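Local coordinates for protein RIF2 (Saccharomyces cerevisiae, PDB 4BJ1), which interacts with RAP1 and RIF1 and takes part in telomere length regulation and transcriptional silencing in yeast, at residues Tyr279-Gln290 against Ile301-His312. Sequence-based numbering, arbitrary orientation.
Sequences YLFNAYTEIIVQ and IRNRLTIKNYPH
Tyr310 lays one face of its ring over the CG2 methyl of Ile287, a CH-pi contact with CG2 3.7 Å from the ring centroid and 16° off the normal. An isoleucine suits this place on the helix because its two branches serve different partners: CG2 supports the tyrosine, while CD1 reaches CG1 of Ile301 at 3.6 Å. At the rim of the same ring, Gln290 gives a weak hydrogen bond from NE2 to Tyr310 OH. Its amide works with both ends, since OE1 accepts from His312 NE2 at 2.8 Å, the donor tilted 28° from the carbonyl plane. Glu286 reaches the backbone of the loop with its CG anti to the carbonyl carbon (chi1 -79°) and the rest extended; OE2 offers its syn lone pair to the backbone N of His312 at 3.1 Å. The other oxygen, OE1, lies 3.0 Å above the imidazole plane, over its centre, a position in which the carboxylate would probably favour a protonated histidine. His312 is steadied in turn by ND1 bonding to Asn309 O. Pro311, joined through a cis peptide, sets CD over a face of the Tyr279 ring, 3.8 Å from its centroid, and CG against CB of Asn282. The small side chain of Ala283 suits the close approach of the loop, its CB 3.8 Å from Tyr310 CB. A serine in place of Tyr310 would probably open a gap above Ile287 CG2 and leave the Gln290 amide less firmly oriented. The loop after helix 294-304 thus folds back along helix 276-290 in the AAA+ lid domain, with Leu305 also meeting helix 262-272, Tyr284 meeting helices 243-257 and 10-26, and Val289 of the second subunit packing on Glu286.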
ATOM      1  N   TYR A 279      14.027   6.550 -10.299  1.00 67.16           N
ATOM      2  CA  TYR A 279      14.821   7.687  -9.815  1.00 67.50           C
ATOM      3  C   TYR A 279      13.929   8.590  -8.927  1.00 70.51           C
ATOM      4  O   TYR A 279      14.332   8.921  -7.810  1.00 71.11           O
ATOM      5  CB  TYR A 279      15.514   8.454 -10.968  1.00 71.16           C
ATOM      6  CG  TYR A 279      16.655   9.345 -10.513  1.00 74.49           C
ATOM      7  CD1 TYR A 279      16.411  10.615 -10.007  1.00 77.85           C
ATOM      8  CD2 TYR A 279      17.978   8.924 -10.601  1.00 76.42           C
ATOM      9  CE1 TYR A 279      17.447  11.421  -9.530  1.00 81.70           C
ATOM     10  CE2 TYR A 279      19.033   9.743 -10.174  1.00 78.93           C
ATOM     11  CZ  TYR A 279      18.758  10.991  -9.625  1.00 87.12           C
ATOM     12  OH  TYR A 279      19.739  11.818  -9.119  1.00 85.94           O
ATOM     13  N   LEU A 280      12.688   8.882  -9.361  1.00 65.12           N
ATOM     14  CA  LEU A 280      11.751   9.687  -8.572  1.00 64.10           C
ATOM     15  C   LEU A 280      11.294   8.979  -7.278  1.00 69.09           C
ATOM     16  O   LEU A 280      11.246   9.607  -6.210  1.00 69.82           O
ATOM     17  CB  LEU A 280      10.545  10.115  -9.422  1.00 64.08           C
ATOM     18  CG  LEU A 280       9.487  10.957  -8.735  1.00 67.07           C
ATOM     19  CD1 LEU A 280      10.023  12.323  -8.357  1.00 67.22           C
ATOM     20  CD2 LEU A 280       8.254  11.046  -9.579  1.00 70.16           C
ATOM     21  N   PHE A 281      10.962   7.683  -7.379  1.00 63.47           N
ATOM     22  CA  PHE A 281      10.543   6.868  -6.248  1.00 60.18           C
ATOM     23  C   PHE A 281      11.652   6.839  -5.194  1.00 64.14           C
ATOM     24  O   PHE A 281      11.388   7.135  -4.033  1.00 64.66           O
ATOM     25  CB  PHE A 281      10.175   5.452  -6.725  1.00 60.38           C
ATOM     26  CG  PHE A 281       9.663   4.544  -5.642  1.00 59.86           C
ATOM     27  CD1 PHE A 281       8.346   4.642  -5.193  1.00 60.96           C
ATOM     28  CD2 PHE A 281      10.503   3.605  -5.040  1.00 60.17           C
ATOM     29  CE1 PHE A 281       7.882   3.817  -4.170  1.00 59.63           C
ATOM     30  CE2 PHE A 281      10.035   2.779  -4.013  1.00 60.32           C
ATOM     31  CZ  PHE A 281       8.733   2.886  -3.594  1.00 57.37           C
ATOM     32  N   ASN A 282      12.890   6.565  -5.596  1.00 60.15           N
ATOM     33  CA  ASN A 282      13.960   6.504  -4.615  1.00 60.89           C
ATOM     34  C   ASN A 282      14.201   7.854  -3.925  1.00 68.26           C
ATOM     35  O   ASN A 282      14.282   7.921  -2.684  1.00 66.94           O
ATOM     36  CB  ASN A 282      15.228   5.915  -5.218  1.00 55.81           C
ATOM     37  CG  ASN A 282      15.080   4.477  -5.677  1.00 75.18           C
ATOM     38  OD1 ASN A 282      14.259   3.708  -5.170  1.00 68.88           O
ATOM     39  ND2 ASN A 282      15.874   4.074  -6.659  1.00 72.80           N
ATOM     40  N   ALA A 283      14.254   8.930  -4.733  1.00 66.95           N
ATOM     41  CA  ALA A 283      14.483  10.285  -4.241  1.00 67.56           C
ATOM     42  C   ALA A 283      13.370  10.684  -3.272  1.00 70.86           C
ATOM     43  O   ALA A 283      13.656  11.171  -2.175  1.00 71.38           O
ATOM     44  CB  ALA A 283      14.556  11.259  -5.411  1.00 69.68           C
ATOM     45  N   TYR A 284      12.110  10.398  -3.651  1.00 64.94           N
ATOM     46  CA  TYR A 284      10.939  10.758  -2.872  1.00 62.72           C
ATOM     47  C   TYR A 284      10.746   9.954  -1.596  1.00 66.36           C
ATOM     48  O   TYR A 284      10.372  10.555  -0.585  1.00 67.44           O
ATOM     49  CB  TYR A 284       9.693  10.714  -3.733  1.00 62.48           C
ATOM     50  CG  TYR A 284       8.910  11.994  -3.647  1.00 63.28           C
ATOM     51  CD1 TYR A 284       9.382  13.161  -4.241  1.00 66.11           C
ATOM     52  CD2 TYR A 284       7.705  12.051  -2.947  1.00 63.05           C
ATOM     53  CE1 TYR A 284       8.674  14.352  -4.146  1.00 67.96           C
ATOM     54  CE2 TYR A 284       6.990  13.238  -2.840  1.00 64.49           C
ATOM     55  CZ  TYR A 284       7.479  14.386  -3.444  1.00 75.28           C
ATOM     56  OH  TYR A 284       6.785  15.563  -3.362  1.00 82.10           O
ATOM     57  N   THR A 285      10.977   8.624  -1.611  1.00 61.49           N
ATOM     58  CA  THR A 285      10.853   7.848  -0.369  1.00 61.02           C
ATOM     59  C   THR A 285      11.871   8.385   0.670  1.00 66.81           C
ATOM     60  O   THR A 285      11.515   8.542   1.831  1.00 67.08           O
ATOM     61  CB  THR A 285      10.963   6.340  -0.589  1.00 62.96           C
ATOM     62  OG1 THR A 285      12.251   6.069  -1.066  1.00 59.98           O
ATOM     63  CG2 THR A 285       9.925   5.794  -1.562  1.00 60.50           C
ATOM     64  N   GLU A 286      13.079   8.776   0.221  1.00 63.89           N
ATOM     65  CA  GLU A 286      14.105   9.376   1.077  1.00 64.47           C
ATOM     66  C   GLU A 286      13.642  10.658   1.739  1.00 67.15           C
ATOM     67  O   GLU A 286      13.716  10.735   2.959  1.00 65.57           O
ATOM     68  CB  GLU A 286      15.399   9.625   0.307  1.00 67.43           C
ATOM     69  CG  GLU A 286      16.231   8.374   0.134  1.00 78.92           C
ATOM     70  CD  GLU A 286      17.512   8.584  -0.642  1.00102.24           C
ATOM     71  OE1 GLU A 286      18.091   9.692  -0.555  1.00 93.04           O
ATOM     72  OE2 GLU A 286      17.952   7.628  -1.321  1.00 94.76           O
ATOM     73  N   ILE A 287      13.131  11.645   0.966  1.00 65.44           N
ATOM     74  CA  ILE A 287      12.652  12.899   1.557  1.00 66.88           C
ATOM     75  C   ILE A 287      11.559  12.622   2.590  1.00 72.34           C
ATOM     76  O   ILE A 287      11.630  13.198   3.675  1.00 75.24           O
ATOM     77  CB  ILE A 287      12.256  14.032   0.567  1.00 71.09           C
ATOM     78  CG1 ILE A 287      11.044  13.657  -0.301  1.00 71.18           C
ATOM     79  CG2 ILE A 287      13.449  14.497  -0.288  1.00 72.98           C
ATOM     80  CD1 ILE A 287      10.433  14.766  -1.033  1.00 81.15           C
ATOM     81  N   ILE A 288      10.604  11.699   2.300  1.00 65.66           N
ATOM     82  CA  ILE A 288       9.524  11.348   3.244  1.00 64.32           C
ATOM     83  C   ILE A 288      10.105  10.710   4.496  1.00 67.09           C
ATOM     84  O   ILE A 288       9.877  11.226   5.574  1.00 68.20           O
ATOM     85  CB  ILE A 288       8.359  10.504   2.602  1.00 66.01           C
ATOM     86  CG1 ILE A 288       7.707  11.289   1.414  1.00 66.30           C
ATOM     87  CG2 ILE A 288       7.312  10.118   3.657  1.00 64.15           C
ATOM     88  CD1 ILE A 288       6.945  10.522   0.459  1.00 64.97           C
ATOM     89  N   VAL A 289      10.872   9.613   4.347  1.00 62.50           N
ATOM     90  CA  VAL A 289      11.523   8.861   5.432  1.00 61.28           C
ATOM     91  C   VAL A 289      12.409   9.780   6.316  1.00 68.41           C
ATOM     92  O   VAL A 289      12.184   9.831   7.525  1.00 69.37           O
ATOM     93  CB  VAL A 289      12.278   7.619   4.883  1.00 62.14           C
ATOM     94  CG1 VAL A 289      13.361   7.143   5.833  1.00 62.63           C
ATOM     95  CG2 VAL A 289      11.310   6.489   4.570  1.00 60.82           C
ATOM     96  N   GLN A 290      13.365  10.528   5.709  1.00 65.22           N
ATOM     97  CA  GLN A 290      14.290  11.417   6.422  1.00 66.19           C
ATOM     98  C   GLN A 290      13.646  12.584   7.153  1.00 69.61           C
ATOM     99  O   GLN A 290      14.260  13.096   8.078  1.00 70.97           O
ATOM    100  CB  GLN A 290      15.348  11.970   5.489  1.00 68.59           C
ATOM    101  CG  GLN A 290      16.285  10.936   4.901  1.00 90.98           C
ATOM    102  CD  GLN A 290      16.951  11.453   3.644  1.00113.35           C
ATOM    103  OE1 GLN A 290      17.566  10.680   2.905  1.00115.37           O
ATOM    104  NE2 GLN A 290      16.838  12.767   3.360  1.00 91.74           N
ATOM    105  N   ILE A 301      11.057  19.478  -0.384  1.00 74.38           N
ATOM    106  CA  ILE A 301      10.428  19.577  -1.716  1.00 74.66           C
ATOM    107  C   ILE A 301      10.731  20.956  -2.389  1.00 80.93           C
ATOM    108  O   ILE A 301      11.053  21.045  -3.586  1.00 81.18           O
ATOM    109  CB  ILE A 301       8.904  19.263  -1.602  1.00 76.86           C
ATOM    110  CG1 ILE A 301       8.677  17.853  -0.984  1.00 74.56           C
ATOM    111  CG2 ILE A 301       8.200  19.386  -2.954  1.00 78.93           C
ATOM    112  CD1 ILE A 301       7.255  17.512  -0.587  1.00 79.95           C
ATOM    113  N   ARG A 302      10.673  22.012  -1.581  1.00 78.84           N
ATOM    114  CA  ARG A 302      10.897  23.383  -2.012  1.00 81.32           C
ATOM    115  C   ARG A 302      12.393  23.693  -2.247  1.00 87.90           C
ATOM    116  O   ARG A 302      12.756  24.254  -3.293  1.00 89.34           O
ATOM    117  CB  ARG A 302      10.293  24.326  -0.949  1.00 80.84           C
ATOM    118  CG  ARG A 302       9.650  25.629  -1.459  1.00 98.07           C
ATOM    119  CD  ARG A 302       8.604  26.225  -0.500  1.00108.31           C
ATOM    120  NE  ARG A 302       8.825  25.808   0.893  1.00118.20           N
ATOM    121  CZ  ARG A 302       7.869  25.616   1.799  1.00128.14           C
ATOM    122  NH1 ARG A 302       6.594  25.840   1.491  1.00110.65           N
ATOM    123  NH2 ARG A 302       8.179  25.208   3.024  1.00111.08           N
ATOM    124  N   ASN A 303      13.256  23.276  -1.295  1.00 84.49           N
ATOM    125  CA  ASN A 303      14.659  23.665  -1.236  1.00 86.41           C
ATOM    126  C   ASN A 303      15.732  22.573  -1.314  1.00 91.25           C
ATOM    127  O   ASN A 303      16.846  22.892  -1.730  1.00 93.37           O
ATOM    128  CB  ASN A 303      14.890  24.470   0.061  1.00 86.63           C
ATOM    129  CG  ASN A 303      13.813  25.493   0.378  1.00106.27           C
ATOM    130  OD1 ASN A 303      13.456  26.347  -0.445  1.00105.17           O
ATOM    131  ND2 ASN A 303      13.258  25.418   1.580  1.00 93.37           N
ATOM    132  N   ARG A 304      15.460  21.340  -0.896  1.00 86.35           N
ATOM    133  CA  ARG A 304      16.525  20.335  -0.881  1.00 86.24           C
ATOM    134  C   ARG A 304      16.512  19.312  -2.019  1.00 89.45           C
ATOM    135  O   ARG A 304      17.556  18.698  -2.233  1.00 91.11           O
ATOM    136  CB  ARG A 304      16.561  19.597   0.469  1.00 88.27           C
ATOM    137  CG  ARG A 304      17.017  20.450   1.654  1.00107.47           C
ATOM    138  CD  ARG A 304      17.906  19.672   2.615  1.00125.22           C
ATOM    139  NE  ARG A 304      19.247  19.424   2.064  1.00139.27           N
ATOM    140  CZ  ARG A 304      19.696  18.238   1.649  1.00144.79           C
ATOM    141  NH1 ARG A 304      18.921  17.162   1.722  1.00126.52           N
ATOM    142  NH2 ARG A 304      20.929  18.120   1.170  1.00122.74           N
ATOM    143  N   LEU A 305      15.372  19.091  -2.722  1.00 84.32           N
ATOM    144  CA  LEU A 305      15.271  18.086  -3.804  1.00 82.99           C
ATOM    145  C   LEU A 305      15.974  18.524  -5.071  1.00 91.76           C
ATOM    146  O   LEU A 305      15.462  19.372  -5.793  1.00 94.35           O
ATOM    147  CB  LEU A 305      13.805  17.721  -4.109  1.00 80.91           C
ATOM    148  CG  LEU A 305      13.516  16.520  -5.033  1.00 83.73           C
ATOM    149  CD1 LEU A 305      14.088  15.219  -4.473  1.00 83.07           C
ATOM    150  CD2 LEU A 305      12.032  16.314  -5.192  1.00 81.78           C
ATOM    151  N   THR A 306      17.157  17.956  -5.331  1.00 88.96           N
ATOM    152  CA  THR A 306      17.968  18.209  -6.524  1.00 90.69           C
ATOM    153  C   THR A 306      18.558  16.888  -6.973  1.00 93.07           C
ATOM    154  O   THR A 306      18.547  15.933  -6.202  1.00 90.18           O
ATOM    155  CB  THR A 306      19.070  19.236  -6.263  1.00102.19           C
ATOM    156  OG1 THR A 306      19.825  18.869  -5.115  1.00 98.79           O
ATOM    157  CG2 THR A 306      18.544  20.646  -6.129  1.00105.15           C
ATOM    158  N   ILE A 307      19.078  16.814  -8.211  1.00 92.02           N
ATOM    159  CA  ILE A 307      19.669  15.559  -8.689  1.00 91.16           C
ATOM    160  C   ILE A 307      21.036  15.351  -8.034  1.00 96.35           C
ATOM    161  O   ILE A 307      21.467  14.212  -7.873  1.00 96.23           O
ATOM    162  CB  ILE A 307      19.670  15.390 -10.228  1.00 95.40           C
ATOM    163  CG1 ILE A 307      20.600  16.381 -10.919  1.00 99.04           C
ATOM    164  CG2 ILE A 307      18.242  15.464 -10.776  1.00 94.41           C
ATOM    165  CD1 ILE A 307      20.989  15.957 -12.264  1.00106.45           C
ATOM    166  N   LYS A 308      21.659  16.450  -7.570  1.00 94.04           N
ATOM    167  CA  LYS A 308      22.925  16.437  -6.845  1.00 94.88           C
ATOM    168  C   LYS A 308      22.738  15.985  -5.378  1.00 97.22           C
ATOM    169  O   LYS A 308      23.726  15.633  -4.735  1.00 98.10           O
ATOM    170  CB  LYS A 308      23.616  17.809  -6.932  1.00 99.26           C
ATOM    171  N   ASN A 309      21.484  15.954  -4.858  1.00 91.85           N
ATOM    172  CA  ASN A 309      21.208  15.558  -3.463  1.00 90.45           C
ATOM    173  C   ASN A 309      20.457  14.251  -3.275  1.00 93.15           C
ATOM    174  O   ASN A 309      20.661  13.604  -2.249  1.00 92.98           O
ATOM    175  CB  ASN A 309      20.446  16.657  -2.681  1.00 88.97           C
ATOM    176  CG  ASN A 309      21.186  17.945  -2.380  1.00101.42           C
ATOM    177  OD1 ASN A 309      22.417  18.074  -2.524  1.00 86.94           O
ATOM    178  ND2 ASN A 309      20.419  18.944  -1.960  1.00 93.56           N
ATOM    179  N   TYR A 310      19.547  13.897  -4.201  1.00 88.55           N
ATOM    180  CA  TYR A 310      18.676  12.731  -4.068  1.00 85.92           C
ATOM    181  C   TYR A 310      18.536  11.866  -5.311  1.00 90.68           C
ATOM    182  O   TYR A 310      18.338  12.402  -6.401  1.00 92.83           O
ATOM    183  CB  TYR A 310      17.269  13.199  -3.664  1.00 85.73           C
ATOM    184  CG  TYR A 310      17.173  13.700  -2.244  1.00 87.13           C
ATOM    185  CD1 TYR A 310      16.976  12.818  -1.187  1.00 87.27           C
ATOM    186  CD2 TYR A 310      17.262  15.058  -1.955  1.00 89.61           C
ATOM    187  CE1 TYR A 310      16.892  13.271   0.125  1.00 88.18           C
ATOM    188  CE2 TYR A 310      17.167  15.526  -0.643  1.00 90.67           C
ATOM    189  CZ  TYR A 310      16.983  14.626   0.395  1.00 95.43           C
ATOM    190  OH  TYR A 310      16.872  15.067   1.688  1.00 96.67           O
ATOM    191  N   PRO A 311      18.494  10.523  -5.182  1.00 85.74           N
ATOM    192  CA  PRO A 311      18.715   9.690  -3.982  1.00 85.23           C
ATOM    193  C   PRO A 311      20.197   9.693  -3.535  1.00 95.91           C
ATOM    194  O   PRO A 311      21.017  10.349  -4.168  1.00 99.48           O
ATOM    195  CB  PRO A 311      18.275   8.288  -4.464  1.00 84.96           C
ATOM    196  CG  PRO A 311      17.642   8.472  -5.820  1.00 87.84           C
ATOM    197  CD  PRO A 311      18.291   9.675  -6.371  1.00 85.92           C
ATOM    198  N   HIS A 312      20.547   8.987  -2.443  1.00 92.98           N
ATOM    199  CA  HIS A 312      21.939   8.835  -2.007  1.00133.58           C
ATOM    200  C   HIS A 312      22.189   7.433  -1.492  1.00152.77           C
ATOM    201  O   HIS A 312      21.806   6.474  -2.163  1.00108.93           O
ATOM    202  CB  HIS A 312      22.425   9.919  -1.031  1.00135.92           C
ATOM    203  CG  HIS A 312      21.390  10.445  -0.091  1.00137.93           C
ATOM    204  ND1 HIS A 312      20.886  11.729  -0.222  1.00139.74           N
ATOM    205  CD2 HIS A 312      20.822   9.862   0.989  1.00138.74           C
ATOM    206  CE1 HIS A 312      20.019  11.880   0.766  1.00137.64           C
ATOM    207  NE2 HIS A 312      19.939  10.780   1.514  1.00137.34           N
TER